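Local atomic coordinates of Pbp related beta-lactamase (Pyrococcus abyssi, PDB entry 2QMI), a protein that hydrolyses peptides as an octameric, self-compartmentalizing archaeal protease related to penicillin-binding proteins and serine beta-lactamases. Residues 23-28 against 322-327. Sequence-based numbering, arbitrary orientation.
Sequences SISIIK and GVAVLE
Ile24 and Val325 form a non-hydrogen-bonded pair whose side chains run alongside each other in the same direction, and they illustrate how neighbouring antiparallel strands knit the buried part of a sheet together. With CG1 anti to the backbone N (chi1 -179°), Ile24 brings CG1 to 3.8 Å from Val325 CG2, while its CD1 carries on to Val323 CG1, 3.9 Å away. Beneath this apolar patch the backbones come close, Ile24 CA lying 3.2 Å from Ala324 O in a CA-H...O contact. The same carbonyl accepts the N-H of Ser25 at 3.0 Å, in its own plane, so one N-H bond and one weaker CA-H contact meet at this oxygen. Strands 21-28 and 321-327, almost 300 residues apart in sequence, are neighbours within the antiparallel sheet of the beta-lactamase-like domain, where the N-terminal strand pairs with a late one, as in serine beta-lactamases. Helix 334-345 packs on the face bearing Ile26, Val323 and Val325, and helix 241-252 on the other, which bears Ser23, Ser25 and Leu326. Across that second face the side chains meet more sparsely: Ser25 OG approaches Ala324 CB at 3.5 Å but hydrogen-bonds to Val241 O, and Ser23 OG turns to Thr50 O and Tyr55 OH. At the far end Ile27 N-H meets Gly322 O nearly straight (171°), whereas Gly322 N-H reaches Ile27 O with a bent 141° angle; beyond them exposed Lys28 makes no contact with 322-327.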
ATOM      1  N   SER A  23       7.165  21.475  35.835  1.00 19.61           N
ATOM      2  CA  SER A  23       7.545  22.414  36.885  1.00 19.54           C
ATOM      3  C   SER A  23       6.820  22.036  38.163  1.00 18.70           C
ATOM      4  O   SER A  23       5.694  21.545  38.117  1.00 20.43           O
ATOM      5  CB  SER A  23       7.185  23.849  36.495  1.00 18.46           C
ATOM      6  OG  SER A  23       8.134  24.377  35.588  1.00 20.81           O
ATOM      7  N   ILE A  24       7.464  22.264  39.302  1.00 19.24           N
ATOM      8  CA  ILE A  24       6.857  21.943  40.590  1.00 18.59           C
ATOM      9  C   ILE A  24       7.356  22.855  41.712  1.00 19.67           C
ATOM     10  O   ILE A  24       8.533  23.224  41.756  1.00 19.61           O
ATOM     11  CB  ILE A  24       7.140  20.465  40.985  1.00 18.12           C
ATOM     12  CG1 ILE A  24       6.480  20.130  42.329  1.00 18.05           C
ATOM     13  CG2 ILE A  24       8.641  20.231  41.058  1.00 18.00           C
ATOM     14  CD1 ILE A  24       6.642  18.674  42.763  1.00 16.40           C
ATOM     15  N   SER A  25       6.451  23.238  42.602  1.00 19.59           N
ATOM     16  CA  SER A  25       6.824  24.066  43.745  1.00 22.33           C
ATOM     17  C   SER A  25       6.218  23.413  44.982  1.00 23.37           C
ATOM     18  O   SER A  25       5.136  22.823  44.910  1.00 23.40           O
ATOM     19  CB  SER A  25       6.318  25.504  43.576  1.00 21.53           C
ATOM     20  OG  SER A  25       4.909  25.553  43.489  1.00 23.41           O
ATOM     21  N   ILE A  26       6.931  23.477  46.104  1.00 25.29           N
ATOM     22  CA  ILE A  26       6.444  22.871  47.345  1.00 26.34           C
ATOM     23  C   ILE A  26       6.366  23.882  48.478  1.00 26.93           C
ATOM     24  O   ILE A  26       7.296  24.660  48.693  1.00 26.41           O
ATOM     25  CB  ILE A  26       7.353  21.719  47.820  1.00 26.74           C
ATOM     26  CG1 ILE A  26       7.560  20.708  46.696  1.00 26.28           C
ATOM     27  CG2 ILE A  26       6.711  21.011  49.010  1.00 27.28           C
ATOM     28  CD1 ILE A  26       8.399  19.517  47.119  1.00 25.54           C
ATOM     29  N   ILE A  27       5.252  23.849  49.205  1.00 26.65           N
ATOM     30  CA  ILE A  27       5.026  24.752  50.326  1.00 27.16           C
ATOM     31  C   ILE A  27       5.010  24.006  51.654  1.00 28.57           C
ATOM     32  O   ILE A  27       4.210  23.083  51.851  1.00 29.16           O
ATOM     33  CB  ILE A  27       3.666  25.469  50.225  1.00 26.39           C
ATOM     34  CG1 ILE A  27       3.447  26.017  48.819  1.00 24.87           C
ATOM     35  CG2 ILE A  27       3.607  26.597  51.244  1.00 26.01           C
ATOM     36  CD1 ILE A  27       2.087  26.625  48.636  1.00 23.90           C
ATOM     37  N   LYS A  28       5.891  24.423  52.560  1.00 29.74           N
ATOM     38  CA  LYS A  28       5.993  23.855  53.899  1.00 29.94           C
ATOM     39  C   LYS A  28       5.561  25.015  54.788  1.00 32.24           C
ATOM     40  O   LYS A  28       6.316  25.977  54.976  1.00 30.33           O
ATOM     41  CB  LYS A  28       7.436  23.478  54.219  1.00 30.01           C
ATOM     42  CG  LYS A  28       7.638  22.746  55.541  1.00 28.22           C
ATOM     43  CD  LYS A  28       7.553  21.243  55.355  1.00 28.05           C
ATOM     44  CE  LYS A  28       8.060  20.498  56.584  1.00 28.15           C
ATOM     45  NZ  LYS A  28       7.296  20.845  57.823  1.00 29.35           N
ATOM     46  N   GLY A 322       1.506  21.940  50.753  1.00 24.76           N
ATOM     47  CA  GLY A 322       0.803  22.079  49.490  1.00 23.67           C
ATOM     48  C   GLY A 322       1.753  21.888  48.329  1.00 23.13           C
ATOM     49  O   GLY A 322       2.951  22.116  48.470  1.00 23.02           O
ATOM     50  N   VAL A 323       1.225  21.464  47.184  1.00 23.32           N
ATOM     51  CA  VAL A 323       2.056  21.232  46.009  1.00 22.15           C
ATOM     52  C   VAL A 323       1.395  21.675  44.702  1.00 22.62           C
ATOM     53  O   VAL A 323       0.191  21.481  44.489  1.00 20.99           O
ATOM     54  CB  VAL A 323       2.419  19.734  45.872  1.00 23.03           C
ATOM     55  CG1 VAL A 323       3.455  19.540  44.760  1.00 22.49           C
ATOM     56  CG2 VAL A 323       2.944  19.201  47.196  1.00 24.12           C
ATOM     57  N   ALA A 324       2.199  22.272  43.832  1.00 20.82           N
ATOM     58  CA  ALA A 324       1.731  22.719  42.535  1.00 20.80           C
ATOM     59  C   ALA A 324       2.633  22.081  41.486  1.00 20.09           C
ATOM     60  O   ALA A 324       3.861  22.155  41.592  1.00 20.42           O
ATOM     61  CB  ALA A 324       1.802  24.235  42.439  1.00 18.80           C
ATOM     62  N   VAL A 325       2.014  21.443  40.494  1.00 19.22           N
ATOM     63  CA  VAL A 325       2.727  20.791  39.399  1.00 19.20           C
ATOM     64  C   VAL A 325       2.112  21.177  38.044  1.00 20.31           C
ATOM     65  O   VAL A 325       0.900  21.041  37.835  1.00 19.86           O
ATOM     66  CB  VAL A 325       2.674  19.252  39.528  1.00 19.21           C
ATOM     67  CG1 VAL A 325       3.429  18.593  38.369  1.00 16.94           C
ATOM     68  CG2 VAL A 325       3.261  18.819  40.858  1.00 19.44           C
ATOM     69  N   LEU A 326       2.947  21.666  37.132  1.00 19.80           N
ATOM     70  CA  LEU A 326       2.484  22.044  35.803  1.00 20.65           C
ATOM     71  C   LEU A 326       3.220  21.197  34.768  1.00 20.83           C
ATOM     72  O   LEU A 326       4.390  20.869  34.949  1.00 21.31           O
ATOM     73  CB  LEU A 326       2.717  23.539  35.555  1.00 20.12           C
ATOM     74  CG  LEU A 326       1.833  24.454  36.409  1.00 20.84           C
ATOM     75  CD1 LEU A 326       2.073  25.910  36.051  1.00 20.06           C
ATOM     76  CD2 LEU A 326       0.372  24.082  36.188  1.00 21.53           C
ATOM     77  N   GLU A 327       2.534  20.849  33.685  1.00 21.00           N
ATOM     78  CA  GLU A 327       3.126  20.008  32.659  1.00 21.12           C
ATOM     79  C   GLU A 327       2.843  20.429  31.215  1.00 21.41           C
ATOM     80  O   GLU A 327       1.737  20.843  30.872  1.00 21.88           O
ATOM     81  CB  GLU A 327       2.670  18.560  32.868  1.00 21.91           C
ATOM     82  CG  GLU A 327       3.410  17.539  32.020  1.00 21.17           C
ATOM     83  CD  GLU A 327       2.924  16.125  32.275  1.00 23.65           C
ATOM     84  OE1 GLU A 327       2.793  15.753  33.467  1.00 22.22           O
ATOM     85  OE2 GLU A 327       2.682  15.390  31.285  1.00 22.22           O
TER